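Long-range contacts in bubble protein (PDB 1UOY), which may act as a toxin and may recognise a molecule, or part of one, with a negative surface potential: residues Y7-R13 with F27-R32; D31-V35 with D48-C54. Numbering follows the deposited sequence.

Interaction 1 of 2, residues Y7-R13 with F27-R32; sequences YNVDQRR and FCGCDR
The segment Tyr7-Arg13, a loop with a type I turn from Asn8 to Gln11, docks on strand 26-28 and the type I turn from Gly29 to Arg32. Tyr7 (chi1 m) places its ring edge against the Cys30 carbonyl, CE1 to O 3.3 Å. Asn8 closes its turn, its O accepting from Gln11 N at 3.0 Å, while its own N donates to Gln11 OE1 at 2.8 Å. Asp10, chi1 p, forms a two-pronged salt bridge with Arg32: OD1 to NH2 and OD2 to NH1 are both 2.9 Å. A single beta bridge pairs Gln11 with Cys28: Cys28 N donates to Asp10 O at 2.9 Å and Arg12 N to Cys28 O at 2.8 Å. Gln11 (chi1 m, chi2 t) reaches into the second turn, its NE2 donating to Gly29 O at 3.0 Å and weakly to Cys30 O at 2.8 Å; one water links its OE1 to Arg32 NH2. The guanidinium of Arg12 lies flat on the Phe27 ring, a cation-pi stack with CZ 4.0 Å from the centroid and planes at 24°. Arg13 brings CA within 3.6 Å of Cys30 SG, the sulfur bonded to Cys3. A loop held to an edge strand by one beta bridge, beside half-cystines Cys28 and Cys30, suits a small disulfide-rich protein; polar chemistry, including a buried carboxylate, fastens it to the strand and the turn that follows.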
ATOM      1  N   TYR A   7       6.427   5.529   9.569  1.00 11.57           N
ATOM      2  CA  TYR A   7       5.486   5.444   8.471  1.00 11.50           C
ATOM      3  C   TYR A   7       4.052   5.489   9.016  1.00 10.09           C
ATOM      4  O   TYR A   7       3.806   5.299  10.202  1.00 11.85           O
ATOM      5  CB  TYR A   7       5.784   4.169   7.681  1.00 11.47           C
ATOM      6  CG  TYR A   7       7.102   4.196   6.960  1.00 11.84           C
ATOM      7  CD1 TYR A   7       7.231   4.804   5.728  1.00 13.07           C
ATOM      8  CD2 TYR A   7       8.222   3.586   7.532  1.00 13.75           C
ATOM      9  CE1 TYR A   7       8.452   4.803   5.054  1.00 12.47           C
ATOM     10  CE2 TYR A   7       9.437   3.580   6.875  1.00 15.52           C
ATOM     11  CZ  TYR A   7       9.535   4.188   5.636  1.00 17.64           C
ATOM     12  OH  TYR A   7      10.741   4.126   4.960  1.00 19.31           O
ATOM     13  N   ASN A   8       3.118   5.742   8.107  1.00 10.23           N
ATOM     14  CA  ASN A   8       1.728   5.998   8.454  1.00 10.70           C
ATOM     15  C   ASN A   8       0.783   4.832   8.260  1.00  9.78           C
ATOM     16  O   ASN A   8       1.151   3.842   7.586  1.00  9.03           O
ATOM     17  CB  ASN A   8       1.266   7.226   7.641  1.00 10.22           C
ATOM     18  CG  ASN A   8       0.059   7.923   8.229  1.00 13.76           C
ATOM     19  OD1 ASN A   8      -0.057   8.062   9.441  1.00 22.89           O
ATOM     20  ND2 ASN A   8      -0.869   8.327   7.376  1.00 15.76           N
ATOM     21  N   VAL A   9      -0.407   4.965   8.860  1.00  9.97           N
ATOM     22  CA  VAL A   9      -1.390   3.895   8.839  1.00  9.65           C
ATOM     23  C   VAL A   9      -1.929   3.577   7.464  1.00  8.98           C
ATOM     24  O   VAL A   9      -2.589   2.554   7.326  1.00 10.34           O
ATOM     25  CB  VAL A   9      -2.575   4.186   9.804  1.00 10.12           C
ATOM     26  CG1 VAL A   9      -2.062   4.128  11.271  1.00 14.62           C
ATOM     27  CG2 VAL A   9      -3.205   5.514   9.494  1.00 12.06           C
ATOM     28  N   ASP A  10      -1.697   4.470   6.486  1.00  9.02           N
ATOM     29  CA  ASP A  10      -2.175   4.177   5.121  1.00  8.52           C
ATOM     30  C   ASP A  10      -1.078   3.515   4.299  1.00  8.57           C
ATOM     31  O   ASP A  10      -1.262   3.404   3.089  1.00  9.42           O
ATOM     32  CB  ASP A  10      -2.639   5.476   4.409  1.00  8.93           C
ATOM     33  CG  ASP A  10      -1.526   6.473   4.204  1.00  8.87           C
ATOM     34  OD1 ASP A  10      -0.565   6.498   5.016  1.00  9.36           O
ATOM     35  OD2 ASP A  10      -1.656   7.289   3.273  1.00 10.59           O
ATOM     36  N   GLN A  11       0.001   3.029   4.919  1.00  7.86           N
ATOM     37  CA  GLN A  11       1.116   2.461   4.172  1.00  7.22           C
ATOM     38  C   GLN A  11       1.337   0.991   4.431  1.00  9.62           C
ATOM     39  O   GLN A  11       1.114   0.519   5.569  1.00  8.81           O
ATOM     40  CB  GLN A  11       2.384   3.233   4.491  1.00  8.02           C
ATOM     41  CG  GLN A  11       2.255   4.686   4.094  1.00  8.18           C
ATOM     42  CD  GLN A  11       3.542   5.432   4.282  1.00  8.30           C
ATOM     43  OE1 GLN A  11       3.872   5.888   5.393  1.00  9.35           O
ATOM     44  NE2 GLN A  11       4.324   5.545   3.192  1.00 10.59           N
ATOM     45  N   ARG A  12       1.731   0.276   3.372  1.00  8.60           N
ATOM     46  CA  ARG A  12       2.033  -1.152   3.439  1.00  6.89           C
ATOM     47  C   ARG A  12       3.263  -1.359   2.611  1.00  7.88           C
ATOM     48  O   ARG A  12       3.498  -0.648   1.613  1.00 10.22           O
ATOM     49  CB  ARG A  12       0.873  -2.011   2.902  1.00  8.80           C
ATOM     50  CG  ARG A  12      -0.410  -1.833   3.687  1.00  7.94           C
ATOM     51  CD  ARG A  12      -0.331  -2.500   5.060  1.00  7.62           C
ATOM     52  NE  ARG A  12      -1.625  -2.499   5.749  1.00  7.49           N
ATOM     53  CZ  ARG A  12      -2.131  -1.481   6.425  1.00  7.81           C
ATOM     54  NH1 ARG A  12      -1.467  -0.325   6.520  1.00 11.74           N
ATOM     55  NH2 ARG A  12      -3.328  -1.602   7.005  1.00 11.92           N
ATOM     56  N   ARG A  13       4.097  -2.323   3.010  1.00  7.93           N
ATOM     57  CA  ARG A  13       5.363  -2.499   2.315  1.00  8.56           C
ATOM     58  C   ARG A  13       5.182  -3.321   1.044  1.00  9.46           C
ATOM     59  O   ARG A  13       4.748  -4.491   1.103  1.00  8.90           O
ATOM     60  CB  ARG A  13       6.399  -3.121   3.277  1.00  9.84           C
ATOM     61  CG  ARG A  13       7.757  -3.250   2.594  1.00 11.47           C
ATOM     62  CD  ARG A  13       8.849  -3.613   3.659  1.00 16.92           C
ATOM     63  NE  ARG A  13       9.052  -2.504   4.590  1.00 17.34           N
ATOM     64  CZ  ARG A  13       9.827  -1.437   4.361  1.00 20.49           C
ATOM     65  NH1 ARG A  13      10.504  -1.318   3.220  1.00 21.46           N
ATOM     66  NH2 ARG A  13       9.929  -0.476   5.274  1.00 15.67           N
ATOM     67  N   PHE A  27      -3.663   0.640  -0.631  1.00  8.12           N
ATOM     68  CA  PHE A  27      -2.797   1.345   0.314  1.00  7.60           C
ATOM     69  C   PHE A  27      -1.622   1.968  -0.430  1.00  7.54           C
ATOM     70  O   PHE A  27      -1.485   1.759  -1.636  1.00  8.97           O
ATOM     71  CB  PHE A  27      -2.268   0.374   1.396  1.00  7.49           C
ATOM     72  CG  PHE A  27      -3.335  -0.029   2.390  1.00  7.57           C
ATOM     73  CD1 PHE A  27      -3.610   0.782   3.483  1.00 10.54           C
ATOM     74  CD2 PHE A  27      -4.058  -1.183   2.222  1.00  8.30           C
ATOM     75  CE1 PHE A  27      -4.608   0.411   4.414  1.00 10.44           C
ATOM     76  CE2 PHE A  27      -5.059  -1.568   3.138  1.00  8.31           C
ATOM     77  CZ  PHE A  27      -5.333  -0.782   4.228  1.00  8.60           C
ATOM     78  N   CYS A  28      -0.816   2.764   0.269  1.00  7.38           N
ATOM     79  CA  CYS A  28       0.372   3.350  -0.329  1.00  6.20           C
ATOM     80  C   CYS A  28       1.586   2.549   0.053  1.00  8.02           C
ATOM     81  O   CYS A  28       1.654   2.029   1.176  1.00  9.16           O
ATOM     82  CB  CYS A  28       0.584   4.751   0.199  1.00  7.50           C
ATOM     83  SG  CYS A  28      -0.692   5.909  -0.330  1.00  8.63           S
ATOM     84  N   GLY A  29       2.564   2.433  -0.863  1.00  8.18           N
ATOM     85  CA  GLY A  29       3.826   1.810  -0.499  1.00  7.42           C
ATOM     86  C   GLY A  29       4.579   2.738   0.443  1.00  8.42           C
ATOM     87  O   GLY A  29       4.194   3.888   0.698  1.00  8.77           O
ATOM     88  N   CYS A  30       5.670   2.236   0.987  1.00  7.94           N
ATOM     89  CA  CYS A  30       6.417   3.010   1.952  1.00  8.80           C
ATOM     90  C   CYS A  30       6.969   4.328   1.429  1.00  8.01           C
ATOM     91  O   CYS A  30       6.956   5.333   2.157  1.00 10.59           O
ATOM     92  CB  CYS A  30       7.544   2.200   2.599  1.00 10.97           C
ATOM     93  SG  CYS A  30       7.035   0.545   3.175  1.00 12.25           S
ATOM     94  N   ASP A  31       7.459   4.334   0.195  1.00  8.65           N
ATOM     95  CA  ASP A  31       7.963   5.590  -0.341  1.00  7.15           C
ATOM     96  C   ASP A  31       6.954   6.426  -1.070  1.00  8.21           C
ATOM     97  O   ASP A  31       7.293   7.478  -1.600  1.00  9.82           O
ATOM     98  CB  ASP A  31       9.212   5.364  -1.199  1.00  8.91           C
ATOM     99  CG  ASP A  31       8.939   4.627  -2.486  1.00 14.13           C
ATOM    100  OD1 ASP A  31       7.765   4.422  -2.872  1.00  9.97           O
ATOM    101  OD2 ASP A  31       9.950   4.271  -3.171  1.00 18.12           O
ATOM    102  N   ARG A  32       5.681   6.007  -0.976  1.00  8.96           N
ATOM    103  CA  ARG A  32       4.541   6.679  -1.593  1.00  7.72           C
ATOM    104  C   ARG A  32       4.614   6.824  -3.086  1.00  6.74           C
ATOM    105  O   ARG A  32       3.826   7.541  -3.668  1.00  8.59           O
ATOM    106  CB  ARG A  32       4.267   8.037  -0.924  1.00  7.98           C
ATOM    107  CG  ARG A  32       3.878   7.844   0.557  1.00  6.16           C
ATOM    108  CD  ARG A  32       3.302   9.168   1.126  1.00  9.00           C
ATOM    109  NE  ARG A  32       2.948   8.973   2.549  1.00  8.13           N
ATOM    110  CZ  ARG A  32       1.796   8.447   2.973  1.00  6.80           C
ATOM    111  NH1 ARG A  32       0.852   8.080   2.103  1.00  9.33           N
ATOM    112  NH2 ARG A  32       1.629   8.195   4.276  1.00  7.99           N
TER
HETATM  113  O   HOH W   1       4.089   8.718   5.619  1.00 12.95           O

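Interaction 2 of 2, residues D31-V35 with D48-C54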
ATOM      1  N   ASP A  31       7.459   4.334   0.195  1.00  8.65           N
ATOM      2  CA  ASP A  31       7.963   5.590  -0.341  1.00  7.15           C
ATOM      3  C   ASP A  31       6.954   6.426  -1.070  1.00  8.21           C
ATOM      4  O   ASP A  31       7.293   7.478  -1.600  1.00  9.82           O
ATOM      5  CB  ASP A  31       9.212   5.364  -1.199  1.00  8.91           C
ATOM      6  CG  ASP A  31       8.939   4.627  -2.486  1.00 14.13           C
ATOM      7  OD1 ASP A  31       7.765   4.422  -2.872  1.00  9.97           O
ATOM      8  OD2 ASP A  31       9.950   4.271  -3.171  1.00 18.12           O
ATOM      9  N   ARG A  32       5.681   6.007  -0.976  1.00  8.96           N
ATOM     10  CA  ARG A  32       4.541   6.679  -1.593  1.00  7.72           C
ATOM     11  C   ARG A  32       4.614   6.824  -3.086  1.00  6.74           C
ATOM     12  O   ARG A  32       3.826   7.541  -3.668  1.00  8.59           O
ATOM     13  CB  ARG A  32       4.267   8.037  -0.924  1.00  7.98           C
ATOM     14  CG  ARG A  32       3.878   7.844   0.557  1.00  6.16           C
ATOM     15  CD  ARG A  32       3.302   9.168   1.126  1.00  9.00           C
ATOM     16  NE  ARG A  32       2.948   8.973   2.549  1.00  8.13           N
ATOM     17  CZ  ARG A  32       1.796   8.447   2.973  1.00  6.80           C
ATOM     18  NH1 ARG A  32       0.852   8.080   2.103  1.00  9.33           N
ATOM     19  NH2 ARG A  32       1.629   8.195   4.276  1.00  7.99           N
ATOM     20  N   THR A  33       5.494   6.072  -3.738  1.00  8.77           N
ATOM     21  CA  THR A  33       5.571   6.145  -5.200  1.00  7.78           C
ATOM     22  C   THR A  33       4.659   5.169  -5.898  1.00  7.42           C
ATOM     23  O   THR A  33       4.605   5.155  -7.122  1.00  8.90           O
ATOM     24  CB  THR A  33       7.003   5.938  -5.786  1.00  8.15           C
ATOM     25  OG1 THR A  33       7.436   4.597  -5.510  1.00  9.69           O
ATOM     26  CG2 THR A  33       7.985   6.963  -5.199  1.00  9.11           C
ATOM     27  N   GLY A  34       3.885   4.402  -5.112  1.00  7.47           N
ATOM     28  CA  GLY A  34       2.963   3.482  -5.718  1.00  8.05           C
ATOM     29  C   GLY A  34       1.793   3.147  -4.813  1.00  7.55           C
ATOM     30  O   GLY A  34       1.869   3.281  -3.611  1.00  9.04           O
ATOM     31  N   VAL A  35       0.718   2.761  -5.462  1.00  6.99           N
ATOM     32  CA  VAL A  35      -0.481   2.261  -4.815  1.00  5.79           C
ATOM     33  C   VAL A  35      -0.371   0.758  -4.827  1.00  7.02           C
ATOM     34  O   VAL A  35      -0.059   0.156  -5.895  1.00  9.03           O
ATOM     35  CB  VAL A  35      -1.705   2.644  -5.595  1.00  6.18           C
ATOM     36  CG1 VAL A  35      -2.965   2.053  -4.913  1.00  7.82           C
ATOM     37  CG2 VAL A  35      -1.805   4.179  -5.637  1.00  9.81           C
ATOM     38  N   ASP A  48       1.799   2.995 -10.534  1.00  9.86           N
ATOM     39  CA  ASP A  48       3.059   3.655 -10.242  1.00  8.47           C
ATOM     40  C   ASP A  48       2.816   5.150 -10.259  1.00  9.52           C
ATOM     41  O   ASP A  48       2.536   5.725 -11.327  1.00 11.33           O
ATOM     42  CB  ASP A  48       4.087   3.304 -11.330  1.00  8.77           C
ATOM     43  CG  ASP A  48       5.493   3.690 -10.973  1.00 12.21           C
ATOM     44  OD1 ASP A  48       5.706   4.442  -9.989  1.00 10.22           O
ATOM     45  OD2 ASP A  48       6.446   3.259 -11.695  1.00 10.19           O
ATOM     46  N   CYS A  49       2.889   5.791  -9.093  1.00  8.39           N
ATOM     47  CA  CYS A  49       2.712   7.222  -9.005  1.00  8.57           C
ATOM     48  C   CYS A  49       3.893   7.976  -9.571  1.00 10.53           C
ATOM     49  O   CYS A  49       3.777   9.146  -9.892  1.00 10.14           O
ATOM     50  CB  CYS A  49       2.487   7.631  -7.529  1.00  7.77           C
ATOM     51  SG  CYS A  49       1.107   6.803  -6.705  1.00  9.03           S
ATOM     52  N   GLY A  50       5.023   7.279  -9.686  1.00  9.49           N
ATOM     53  CA  GLY A  50       6.246   7.910 -10.199  1.00 11.02           C
ATOM     54  C   GLY A  50       6.897   8.654  -9.062  1.00 10.45           C
ATOM     55  O   GLY A  50       7.857   8.150  -8.467  1.00 13.44           O
ATOM     56  N   SER A  51       6.369   9.836  -8.785  1.00 10.57           N
ATOM     57  CA  SER A  51       6.816  10.612  -7.626  1.00 10.79           C
ATOM     58  C   SER A  51       6.089  10.076  -6.354  1.00 10.03           C
ATOM     59  O   SER A  51       5.142   9.247  -6.429  1.00  9.51           O
ATOM     60  CB  SER A  51       6.496  12.072  -7.844  1.00 13.94           C
ATOM     61  OG  SER A  51       5.080  12.196  -8.068  1.00 18.27           O
ATOM     62  N   SER A  52       6.552  10.555  -5.203  1.00  9.06           N
ATOM     63  CA  SER A  52       6.085  10.091  -3.885  1.00  8.50           C
ATOM     64  C   SER A  52       4.768  10.716  -3.467  1.00  7.52           C
ATOM     65  O   SER A  52       4.686  11.256  -2.384  1.00  8.00           O
ATOM     66  CB  SER A  52       7.169  10.408  -2.841  1.00  8.22           C
ATOM     67  OG  SER A  52       7.574  11.774  -2.939  1.00  9.70           O
ATOM     68  N   SER A  53       3.758  10.634  -4.331  1.00  8.24           N
ATOM     69  CA  SER A  53       2.515  11.338  -4.088  1.00  8.18           C
ATOM     70  C   SER A  53       1.345  10.577  -3.517  1.00  7.65           C
ATOM     71  O   SER A  53       0.291  11.176  -3.242  1.00  8.74           O
ATOM     72  CB  SER A  53       2.061  11.988  -5.400  1.00  9.20           C
ATOM     73  OG  SER A  53       1.633  10.963  -6.300  1.00 10.03           O
ATOM     74  N   CYS A  54       1.485   9.268  -3.341  1.00  6.67           N
ATOM     75  CA  CYS A  54       0.326   8.474  -2.881  1.00  8.25           C
ATOM     76  C   CYS A  54      -0.214   8.911  -1.523  1.00  7.37           C
ATOM     77  O   CYS A  54       0.568   9.272  -0.638  1.00  8.66           O
ATOM     78  CB  CYS A  54       0.749   7.002  -2.820  1.00  8.30           C
ATOM     79  SG  CYS A  54      -0.577   5.828  -2.366  1.00  8.89           S
TER
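Two carbonyl oxygens of a turn, rather than a run of strand pairing, organise this contact. Arg32, in a left-handed conformation (phi/psi 59/16°), directs its O to Cys54 N at 2.9 Å; the next carbonyl, Thr33 O, receives Cys49 N at 2.7 Å and, weakly, Gly50 N at 3.4 Å. Between these two points the loop 48-54 bows around Thr33, where Thr33 CA makes a CA-H...O contact with Ser51 O at 3.4 Å. An Asx turn shapes each segment: Asp31 OD1 accepts from Thr33 N at 2.9 Å, and Asp48 OD1 from Gly50 N at 2.9 Å. Gly34 and Asp48 form an antiparallel non-hydrogen-bonded pair, CA to CA 4.5 Å, where the hairpin of strands 34-39 and 42-48 gives way to loop. The buried Val35 packs its CG2 on two half-cystines, 3.9 Å from Cys54 SG and 4.1 Å from Cys49 SG; their disulfides run to Cys28 and Cys64. The Arg32 side chain adds NH1 to Cys54 O at 3.0 Å, though its stronger partner is the carboxylate of Asp10. Backbone bonds and disulfides thus hold an irregular loop in a defined shape, as suits a small protein with four disulfides.

Arg32 belongs to both contacts and joins them through one guanidinium: the same NH1 that meets the Asp10 carboxylate in interaction 1 also donates to the Cys54 carbonyl in interaction 2. A covalent tie runs alongside, the disulfide between Cys28 SG and Cys54 SG at 2.0 Å. The sheet supplies a third link, since strands 26-28 and 34-39 are antiparallel neighbours; Gly29 N to Gly34 O, 3.0 Å, is a probable hydrogen bond, and Phe27 O packs 3.6 Å from Val35 CG1. With centres about 10 Å apart, the contacts place loops 7-13 and 48-54 against overlapping parts of the chain from Phe27 to Val35.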